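PDB 3B9O: alkane monooxygenase from Geobacillus thermodenitrificans, which belongs to the flavin-dependent luciferase-like monooxygenases, a family with a TIM-barrel fold, and holds flavin mononucleotide in a pocket. Local coordinates for residues A[87-90]-A[91-94]; A[117-120]-A[121-124]; A[166-169]-A[170-174]; A[214-217]-A[218-222]. One frame throughout, in Å; residues are numbered along the deposited sequence.

Contact 1: A[87-90]-A[91-94]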
loop_
_atom_site.group_PDB
_atom_site.type_symbol
_atom_site.label_atom_id
_atom_site.label_comp_id
_atom_site.label_asym_id
_atom_site.label_seq_id
_atom_site.Cartn_x
_atom_site.Cartn_y
_atom_site.Cartn_z
ATOM N N MET A 87 -14.379 -2.871 -1.717
ATOM C CA MET A 87 -15.743 -2.856 -1.126
ATOM C C MET A 87 -15.889 -2.008 0.182
ATOM O O MET A 87 -16.954 -1.530 0.507
ATOM C CB MET A 87 -16.257 -4.307 -0.935
ATOM C CG MET A 87 -16.410 -5.130 -2.248
ATOM S SD MET A 87 -17.519 -4.273 -3.408
ATOM C CE MET A 87 -16.492 -4.047 -4.804
ATOM N N LEU A 88 -14.783 -1.836 0.894
ATOM C CA LEU A 88 -14.710 -1.155 2.193
ATOM C C LEU A 88 -14.785 0.341 2.059
ATOM O O LEU A 88 -15.142 1.030 3.005
ATOM C CB LEU A 88 -13.366 -1.506 2.884
ATOM C CG LEU A 88 -13.135 -2.982 3.267
ATOM C CD1 LEU A 88 -11.676 -3.150 3.720
ATOM C CD2 LEU A 88 -14.189 -3.481 4.293
ATOM N N ILE A 89 -14.378 0.849 0.904
ATOM C CA ILE A 89 -13.978 2.236 0.823
ATOM C C ILE A 89 -15.114 3.203 1.034
ATOM O O ILE A 89 -14.946 4.182 1.802
ATOM C CB ILE A 89 -13.176 2.560 -0.487
ATOM C CG1 ILE A 89 -11.934 1.618 -0.617
ATOM C CG2 ILE A 89 -12.735 4.025 -0.495
ATOM C CD1 ILE A 89 -10.973 1.649 0.639
ATOM N N SER A 90 -16.252 2.977 0.392
ATOM C CA SER A 90 -17.291 4.017 0.484
ATOM C C SER A 90 -17.746 4.267 1.945
ATOM O O SER A 90 -17.950 5.435 2.319
ATOM C CB SER A 90 -18.464 3.793 -0.461
ATOM O OG SER A 90 -19.183 2.594 -0.170
ATOM N N ALA A 91 -17.954 3.198 2.717
ATOM C CA ALA A 91 -18.389 3.360 4.142
ATOM C C ALA A 91 -17.366 4.163 4.949
ATOM O O ALA A 91 -17.746 5.036 5.745
ATOM C CB ALA A 91 -18.626 2.045 4.816
ATOM N N MET A 92 -16.081 3.844 4.748
ATOM C CA MET A 92 -15.001 4.513 5.481
ATOM C C MET A 92 -14.874 5.971 5.058
ATOM O O MET A 92 -14.650 6.826 5.907
ATOM C CB MET A 92 -13.678 3.770 5.341
ATOM C CG MET A 92 -13.647 2.404 6.008
ATOM S SD MET A 92 -12.013 1.630 6.031
ATOM C CE MET A 92 -11.732 1.522 4.260
ATOM N N ALA A 93 -15.022 6.237 3.750
ATOM C CA ALA A 93 -15.023 7.587 3.229
ATOM C C ALA A 93 -16.212 8.364 3.788
ATOM O O ALA A 93 -16.099 9.576 4.038
ATOM C CB ALA A 93 -15.062 7.569 1.672
ATOM N N TYR A 94 -17.346 7.677 3.978
ATOM C CA TYR A 94 -18.583 8.350 4.467
ATOM C C TYR A 94 -18.368 8.942 5.859
ATOM O O TYR A 94 -18.806 10.063 6.104
ATOM C CB TYR A 94 -19.832 7.430 4.460
ATOM C CG TYR A 94 -21.089 8.047 5.094
ATOM C CD1 TYR A 94 -21.776 9.101 4.468
ATOM C CD2 TYR A 94 -21.574 7.586 6.313
ATOM C CE1 TYR A 94 -22.931 9.682 5.062
ATOM C CE2 TYR A 94 -22.719 8.119 6.905
ATOM C CZ TYR A 94 -23.397 9.175 6.285
ATOM O OH TYR A 94 -24.532 9.720 6.878
#

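Contact 2: A[117-120]-A[121-124]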
loop_
_atom_site.group_PDB
_atom_site.type_symbol
_atom_site.label_atom_id
_atom_site.label_comp_id
_atom_site.label_asym_id
_atom_site.label_seq_id
_atom_site.Cartn_x
_atom_site.Cartn_y
_atom_site.Cartn_z
ATOM N N ARG A 117 -12.868 2.519 -14.363
ATOM C CA ARG A 117 -14.178 2.981 -13.908
ATOM C C ARG A 117 -14.279 2.852 -12.371
ATOM O O ARG A 117 -14.801 3.755 -11.744
ATOM C CB ARG A 117 -15.337 2.228 -14.551
ATOM C CG ARG A 117 -16.724 2.751 -14.050
ATOM C CD ARG A 117 -17.896 2.169 -14.795
ATOM N NE ARG A 117 -18.173 0.836 -14.282
ATOM C CZ ARG A 117 -19.350 0.238 -14.356
ATOM N NH1 ARG A 117 -20.371 0.845 -14.967
ATOM N NH2 ARG A 117 -19.495 -0.974 -13.846
ATOM N N ARG A 118 -13.809 1.747 -11.795
ATOM C CA ARG A 118 -13.840 1.575 -10.325
ATOM C C ARG A 118 -13.079 2.689 -9.591
ATOM O O ARG A 118 -13.573 3.240 -8.583
ATOM C CB ARG A 118 -13.278 0.199 -9.868
ATOM C CG ARG A 118 -14.247 -0.996 -10.092
ATOM C CD ARG A 118 -13.701 -2.236 -9.409
ATOM N NE ARG A 118 -14.515 -3.385 -9.813
ATOM C CZ ARG A 118 -14.319 -4.108 -10.904
ATOM N NH1 ARG A 118 -13.285 -3.861 -11.711
ATOM N NH2 ARG A 118 -15.157 -5.103 -11.174
ATOM N N MET A 119 -11.864 2.982 -10.062
ATOM C CA MET A 119 -11.015 4.015 -9.450
ATOM C C MET A 119 -11.583 5.410 -9.668
ATOM O O MET A 119 -11.533 6.246 -8.769
ATOM C CB MET A 119 -9.574 3.945 -9.978
ATOM C CG MET A 119 -8.836 2.668 -9.591
ATOM S SD MET A 119 -8.809 2.376 -7.806
ATOM C CE MET A 119 -10.080 1.226 -7.623
ATOM N N SER A 120 -12.092 5.679 -10.863
ATOM C CA SER A 120 -12.761 6.973 -11.100
ATOM C C SER A 120 -13.972 7.136 -10.152
ATOM O O SER A 120 -14.221 8.234 -9.641
ATOM C CB SER A 120 -13.213 7.135 -12.548
ATOM O OG SER A 120 -12.093 7.364 -13.425
ATOM N N THR A 121 -14.693 6.040 -9.941
ATOM C CA THR A 121 -15.879 6.034 -9.069
ATOM C C THR A 121 -15.476 6.373 -7.625
ATOM O O THR A 121 -16.076 7.256 -7.015
ATOM C CB THR A 121 -16.656 4.676 -9.141
ATOM O OG1 THR A 121 -17.117 4.471 -10.487
ATOM C CG2 THR A 121 -17.871 4.690 -8.180
ATOM N N LEU A 122 -14.443 5.707 -7.113
ATOM C CA LEU A 122 -13.957 6.024 -5.769
ATOM C C LEU A 122 -13.366 7.423 -5.703
ATOM O O LEU A 122 -13.519 8.082 -4.695
ATOM C CB LEU A 122 -12.962 4.993 -5.254
ATOM C CG LEU A 122 -13.493 3.558 -5.147
ATOM C CD1 LEU A 122 -12.340 2.536 -4.837
ATOM C CD2 LEU A 122 -14.652 3.455 -4.089
ATOM N N ASP A 123 -12.685 7.874 -6.759
ATOM C CA ASP A 123 -12.165 9.235 -6.759
ATOM C C ASP A 123 -13.291 10.288 -6.618
ATOM O O ASP A 123 -13.111 11.300 -5.935
ATOM C CB ASP A 123 -11.299 9.528 -8.006
ATOM C CG ASP A 123 -10.419 10.775 -7.813
ATOM O OD1 ASP A 123 -9.800 10.833 -6.752
ATOM O OD2 ASP A 123 -10.301 11.646 -8.722
ATOM N N HIS A 124 -14.416 10.061 -7.305
ATOM C CA HIS A 124 -15.638 10.873 -7.094
ATOM C C HIS A 124 -16.202 10.686 -5.675
ATOM O O HIS A 124 -16.401 11.692 -4.938
ATOM C CB HIS A 124 -16.745 10.490 -8.104
ATOM C CG HIS A 124 -16.514 11.018 -9.488
ATOM N ND1 HIS A 124 -16.427 12.368 -9.758
ATOM C CD2 HIS A 124 -16.350 10.384 -10.675
ATOM C CE1 HIS A 124 -16.206 12.544 -11.050
ATOM N NE2 HIS A 124 -16.125 11.357 -11.627
#

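Contact 3: A[166-169]-A[170-174]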
loop_
_atom_site.group_PDB
_atom_site.type_symbol
_atom_site.label_atom_id
_atom_site.label_comp_id
_atom_site.label_asym_id
_atom_site.label_seq_id
_atom_site.Cartn_x
_atom_site.Cartn_y
_atom_site.Cartn_z
ATOM N N GLU A 166 -0.555 2.605 -18.775
ATOM C CA GLU A 166 -0.688 3.409 -20.013
ATOM C C GLU A 166 -2.182 3.599 -20.298
ATOM O O GLU A 166 -2.647 4.725 -20.529
ATOM C CB GLU A 166 -0.000 2.697 -21.219
ATOM C CG GLU A 166 0.272 3.614 -22.447
ATOM C CD GLU A 166 0.786 2.918 -23.790
ATOM O OE1 GLU A 166 0.741 3.654 -24.832
ATOM O OE2 GLU A 166 1.206 1.697 -23.833
ATOM N N VAL A 167 -2.910 2.478 -20.272
ATOM C CA VAL A 167 -4.373 2.430 -20.545
ATOM C C VAL A 167 -5.159 3.261 -19.542
ATOM O O VAL A 167 -5.983 4.095 -19.938
ATOM C CB VAL A 167 -4.930 0.954 -20.548
ATOM C CG1 VAL A 167 -6.437 0.933 -20.669
ATOM C CG2 VAL A 167 -4.270 0.110 -21.692
ATOM N N CYS A 168 -4.872 3.057 -18.246
ATOM C CA CYS A 168 -5.543 3.816 -17.183
ATOM C C CYS A 168 -5.249 5.302 -17.298
ATOM O O CYS A 168 -6.177 6.137 -17.283
ATOM C CB CYS A 168 -5.166 3.237 -15.795
ATOM S SG CYS A 168 -5.876 1.585 -15.592
ATOM N N TYR A 169 -3.972 5.658 -17.489
ATOM C CA TYR A 169 -3.624 7.091 -17.690
ATOM C C TYR A 169 -4.401 7.714 -18.863
ATOM O O TYR A 169 -4.941 8.811 -18.729
ATOM C CB TYR A 169 -2.123 7.309 -17.978
ATOM C CG TYR A 169 -1.133 6.922 -16.896
ATOM C CD1 TYR A 169 0.157 6.510 -17.252
ATOM C CD2 TYR A 169 -1.470 6.964 -15.522
ATOM C CE1 TYR A 169 1.108 6.162 -16.300
ATOM C CE2 TYR A 169 -0.509 6.618 -14.534
ATOM C CZ TYR A 169 0.769 6.205 -14.949
ATOM O OH TYR A 169 1.717 5.873 -14.017
ATOM N N LYS A 170 -4.456 7.028 -20.021
ATOM C CA LYS A 170 -5.235 7.567 -21.169
ATOM C C LYS A 170 -6.710 7.787 -20.825
ATOM O O LYS A 170 -7.248 8.839 -21.084
ATOM C CB LYS A 170 -5.119 6.666 -22.385
ATOM C CG LYS A 170 -3.704 6.684 -23.028
ATOM C CD LYS A 170 -3.547 5.477 -23.968
ATOM C CE LYS A 170 -2.118 5.514 -24.504
ATOM N NZ LYS A 170 -1.954 4.635 -25.662
ATOM N N LEU A 171 -7.342 6.787 -20.228
ATOM C CA LEU A 171 -8.730 6.915 -19.727
ATOM C C LEU A 171 -8.948 8.069 -18.739
ATOM O O LEU A 171 -9.849 8.908 -18.884
ATOM C CB LEU A 171 -9.201 5.562 -19.123
ATOM C CG LEU A 171 -9.258 4.372 -20.102
ATOM C CD1 LEU A 171 -9.495 3.057 -19.374
ATOM C CD2 LEU A 171 -10.346 4.609 -21.222
ATOM N N TRP A 172 -8.094 8.122 -17.733
ATOM C CA TRP A 172 -8.255 9.068 -16.647
ATOM C C TRP A 172 -7.915 10.517 -16.970
ATOM O O TRP A 172 -8.538 11.406 -16.427
ATOM C CB TRP A 172 -7.404 8.626 -15.457
ATOM C CG TRP A 172 -7.900 7.390 -14.767
ATOM C CD1 TRP A 172 -9.199 7.004 -14.623
ATOM C CD2 TRP A 172 -7.109 6.447 -14.030
ATOM N NE1 TRP A 172 -9.264 5.843 -13.884
ATOM C CE2 TRP A 172 -8.002 5.490 -13.485
ATOM C CE3 TRP A 172 -5.722 6.302 -13.791
ATOM C CZ2 TRP A 172 -7.556 4.380 -12.749
ATOM C CZ3 TRP A 172 -5.273 5.220 -13.052
ATOM C CH2 TRP A 172 -6.194 4.264 -12.527
ATOM N N GLU A 173 -6.911 10.721 -17.828
ATOM C CA GLU A 173 -6.313 12.027 -18.090
ATOM C C GLU A 173 -6.699 12.564 -19.449
ATOM O O GLU A 173 -6.799 13.769 -19.628
ATOM C CB GLU A 173 -4.777 11.956 -18.064
ATOM C CG GLU A 173 -4.139 11.511 -16.713
ATOM C CD GLU A 173 -4.318 12.565 -15.628
ATOM O OE1 GLU A 173 -4.417 12.175 -14.457
ATOM O OE2 GLU A 173 -4.352 13.764 -15.955
ATOM N N GLY A 174 -6.883 11.675 -20.404
ATOM C CA GLY A 174 -7.030 12.124 -21.804
ATOM C C GLY A 174 -8.394 11.958 -22.487
ATOM O O GLY A 174 -8.698 12.622 -23.504
#

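Contact 4: A[214-217]-A[218-222]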
loop_
_atom_site.group_PDB
_atom_site.type_symbol
_atom_site.label_atom_id
_atom_site.label_comp_id
_atom_site.label_asym_id
_atom_site.label_seq_id
_atom_site.Cartn_x
_atom_site.Cartn_y
_atom_site.Cartn_z
ATOM N N CYS A 214 -16.372 7.391 -17.357
ATOM C CA CYS A 214 -16.552 8.344 -16.260
ATOM C C CYS A 214 -16.090 9.766 -16.600
ATOM O O CYS A 214 -15.156 9.998 -17.391
ATOM C CB CYS A 214 -15.801 7.848 -14.992
ATOM S SG CYS A 214 -15.970 6.107 -14.666
ATOM N N GLU A 215 -16.747 10.731 -15.986
ATOM C CA GLU A 215 -16.387 12.128 -16.163
ATOM C C GLU A 215 -15.185 12.433 -15.281
ATOM O O GLU A 215 -14.937 11.669 -14.326
ATOM C CB GLU A 215 -17.552 13.041 -15.838
ATOM C CG GLU A 215 -17.891 13.167 -14.302
ATOM C CD GLU A 215 -19.109 14.056 -14.105
ATOM O OE1 GLU A 215 -18.884 15.285 -14.009
ATOM O OE2 GLU A 215 -20.274 13.537 -14.068
ATOM N N PRO A 216 -14.422 13.517 -15.610
ATOM C CA PRO A 216 -13.268 13.917 -14.761
ATOM C C PRO A 216 -13.608 14.044 -13.251
ATOM O O PRO A 216 -14.617 14.671 -12.860
ATOM C CB PRO A 216 -12.801 15.253 -15.364
ATOM C CG PRO A 216 -13.222 15.176 -16.815
ATOM C CD PRO A 216 -14.548 14.371 -16.814
ATOM N N SER A 217 -12.758 13.411 -12.438
ATOM C CA SER A 217 -12.951 13.376 -10.983
ATOM C C SER A 217 -11.855 14.283 -10.398
ATOM O O SER A 217 -10.970 14.731 -11.195
ATOM C CB SER A 217 -12.855 11.939 -10.518
ATOM O OG SER A 217 -11.532 11.443 -10.783
ATOM N N PRO A 218 -11.888 14.590 -9.062
ATOM C CA PRO A 218 -10.951 15.585 -8.489
ATOM C C PRO A 218 -9.461 15.362 -8.777
ATOM O O PRO A 218 -8.785 16.285 -9.176
ATOM C CB PRO A 218 -11.272 15.520 -6.970
ATOM C CG PRO A 218 -12.731 15.212 -6.979
ATOM C CD PRO A 218 -12.804 14.096 -7.998
ATOM N N GLN A 219 -8.972 14.141 -8.601
ATOM C CA GLN A 219 -7.578 13.798 -8.873
ATOM C C GLN A 219 -7.316 13.300 -10.286
ATOM O O GLN A 219 -6.144 13.241 -10.704
ATOM C CB GLN A 219 -7.142 12.706 -7.912
ATOM C CG GLN A 219 -7.087 13.159 -6.472
ATOM C CD GLN A 219 -6.503 12.112 -5.538
ATOM O OE1 GLN A 219 -7.035 11.014 -5.400
ATOM N NE2 GLN A 219 -5.464 12.471 -4.856
ATOM N N ARG A 220 -8.391 12.866 -10.954
ATOM C CA ARG A 220 -8.390 12.092 -12.202
ATOM C C ARG A 220 -7.688 10.744 -12.050
ATOM O O ARG A 220 -8.369 9.729 -12.002
ATOM C CB ARG A 220 -7.866 12.888 -13.428
ATOM C CG ARG A 220 -8.800 14.039 -13.959
ATOM C CD ARG A 220 -8.042 14.586 -15.191
ATOM N NE ARG A 220 -8.760 15.534 -16.031
ATOM C CZ ARG A 220 -9.473 15.194 -17.102
ATOM N NH1 ARG A 220 -9.606 13.921 -17.441
ATOM N NH2 ARG A 220 -10.054 16.143 -17.840
ATOM N N THR A 221 -6.348 10.724 -12.025
ATOM C CA THR A 221 -5.578 9.517 -11.705
ATOM C C THR A 221 -5.443 9.432 -10.161
ATOM O O THR A 221 -5.068 10.425 -9.516
ATOM C CB THR A 221 -4.192 9.534 -12.398
ATOM O OG1 THR A 221 -4.372 9.600 -13.822
ATOM C CG2 THR A 221 -3.331 8.342 -11.995
ATOM N N PRO A 222 -5.739 8.256 -9.565
ATOM C CA PRO A 222 -5.497 8.091 -8.096
ATOM C C PRO A 222 -4.001 8.322 -7.790
ATOM O O PRO A 222 -3.150 8.149 -8.683
ATOM C CB PRO A 222 -5.846 6.618 -7.836
ATOM C CG PRO A 222 -6.726 6.209 -8.965
ATOM C CD PRO A 222 -6.247 7.023 -10.176
HETATM O O HOH W 1 -10.887 9.553 -12.695
#

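Contact 1: A[87-90]-A[91-94]
Met92 folds its thioether end back over the preceding turn to meet Leu88 and Ile89. Its CG is anti to its own carbonyl carbon (chi1 -67°), and the bend at chi3 (-61°) brings the methyl Met92 CE within 3.7 Å of both Leu88 CB and Ile89 CD1. A flexible, unbranched chain suits this place, because one methyl can settle against two aliphatic neighbours at once. The bond from Met92 N to Leu88 O is weak at 3.4 Å, whereas that from Ala93 N to Ile89 O is short, 2.8 Å. Ser90 adds its backbone: its O receives Tyr94 N at 2.9 Å, and Tyr94 CB passes 3.5 Å from the same Ser90 O. As the small polar residue of this turn, Ser90 belongs to its exposed side. Ala91 bears only a methyl group, which probably lets another helix come close. That helix is 36-48, where Leu36 and Thr40 touch Ala91, Trp39 touches Leu88 and Ala43 touches Met92. Ile89 and Met92 also face the barrel strands, packing on Leu56 and Leu54 of strand 53-57 and on Phe101 of strand 100-106, so that helix 89-94 is wedged between a helix and the sheet.

Contact 2: A[117-120]-A[121-124]
Thr121 lies alongside Arg117, the two side chains running the same way, and grips the backbone carbonyl of the turn before it. With OG1 anti to its own carbonyl carbon (chi1 -61°), the hydroxyl reaches back to donate to Arg117 O at 2.7 Å. Thr121 N donates to the same Arg117 O at 2.9 Å. The two donors come from opposite faces of the carbonyl plane, the hydroxyl well above it (36°) and the amide less tilted, so one oxygen is held twice without the donors colliding. Threonine is apt here, since its OH can bond within its own helix at a partly exposed site. This helix, 112-125, is the crossover of a beta-alpha-beta unit between strands 100-106 and 130-135 of the barrel. On its inner side Met119 slants across Leu122, bending at chi2 and chi3 until its CE is 3.8 Å from Leu122 CD1; Leu122 also packs on Ile130 of the following strand. His124 holds its ring obliquely to the Ser120 carbonyl, CD2 lying 3.2 Å from Ser120 O, while His124 N bonds that oxygen at 3.0 Å. The polar ends point beyond this turn: Ser120 OG to His212 NE2, Asp123 OD2 to Gln219 N, and His124 NE2 to Glu215 O.

Contact 3: A[166-169]-A[170-174]
Cys168 sits over one face of the Trp172 indole, one helical turn further along. Its CB lies 3.6 Å from the centroid of the six-membered ring and 21° off the normal, a CH-pi contact, and SG follows as a sulfur-aromatic contact at 4.5 Å from the same centroid of Trp172. Cys168 O covers this face too, but toward the rim, while accepting Trp172 N at 2.8 Å. A small residue lets the broad ring lie down over the helix backbone in this way. The other side-chain pairs follow the same i to i+4 spacing, as expected in an alpha-helix, although helix 154-174 widens into a pi-type turn at 170-174. Glu166 and Lys170 run side by side, both extended beyond CG, and join in a salt bridge of 3.0 Å between OE1 and NZ; the ammonium comes from above the carboxylate plane (52° out of it). Long, flexible chains of opposite charge suit this partly exposed flank. Val167 CG1 rests 3.9 Å from Leu171 CD1, and their branched ends pack toward Pro112 and Ala116 of helix 112-125. In the next shell, Trp172 NE1 donates to Ala116 O and the indole meets the His212 ring nearly at right angles, which together would fix its rotation. Lys170 NZ has a second partner in His201 ND1, and Glu173 is shared between Thr221 OG1 and a salt bridge to Arg434.

Contact 4: A[214-217]-A[218-222]
Arg220 sets its CG anti to its own carbonyl carbon (chi1 -70°), runs extended as far as NE, and then turns its guanidinium at chi4 (-93°) to present one flat face to the ring of Pro216. Pro216 CB stands 3.7 Å above that plane, over its centre, and Pro216 CG comes to 3.5 Å from Arg220 NH2. Proline suits the task: its rigid ring is a small apolar slab against the face of a planar cation, leaving the N-H edges for polar partners. Those edges are well used, with NH2 in a salt bridge to Asp178 and also bonded to Trp176 O, and NH1 bonded to Trp172 O. Between Pro216 and Arg220 the chain makes a type I beta turn, Ser217 to Arg220, in the loop leading to strand 223-227. Pro218 occupies its second position, where the fixed phi of proline is favourable, and the turn bond from Arg220 N to Ser217 O is weak at 3.2 Å. Arg220 itself has a positive phi of 61°, which swings the chain sharply round before the strand. A water bridges the inside of the loop, donating to Ser217 OG at 2.8 Å and to Arg220 O at 2.6 Å. Ser217 OG also lies against the Asp123 carboxylate of helix 112-125, modelled too close for the exact distance to be trusted, and Arg423 NH2 bonds Ser217 O.

How the contacts relate
All four contacts are local, each spanning a turn or two of the chain, and they follow in series with no nesting or crossing. Contact 1 comes first, beside strands 53-57 and 100-106, and touches contact 2 where Ile89 packs on Leu122. Contact 2 lies on the crossover helix 112-125 and meets both later contacts. Met119 and Ser120 press on Trp172 of contact 3, and the Asp123 carboxylate reaches contact 4, the two contact centres lying about 7 Å apart. Contact 3, near the end of helix 154-174, reaches the 214-222 loop through Glu173 and Trp172. Contact 4 thus packs against both helices just before strand 223-227; contact 1 does not touch it or contact 3.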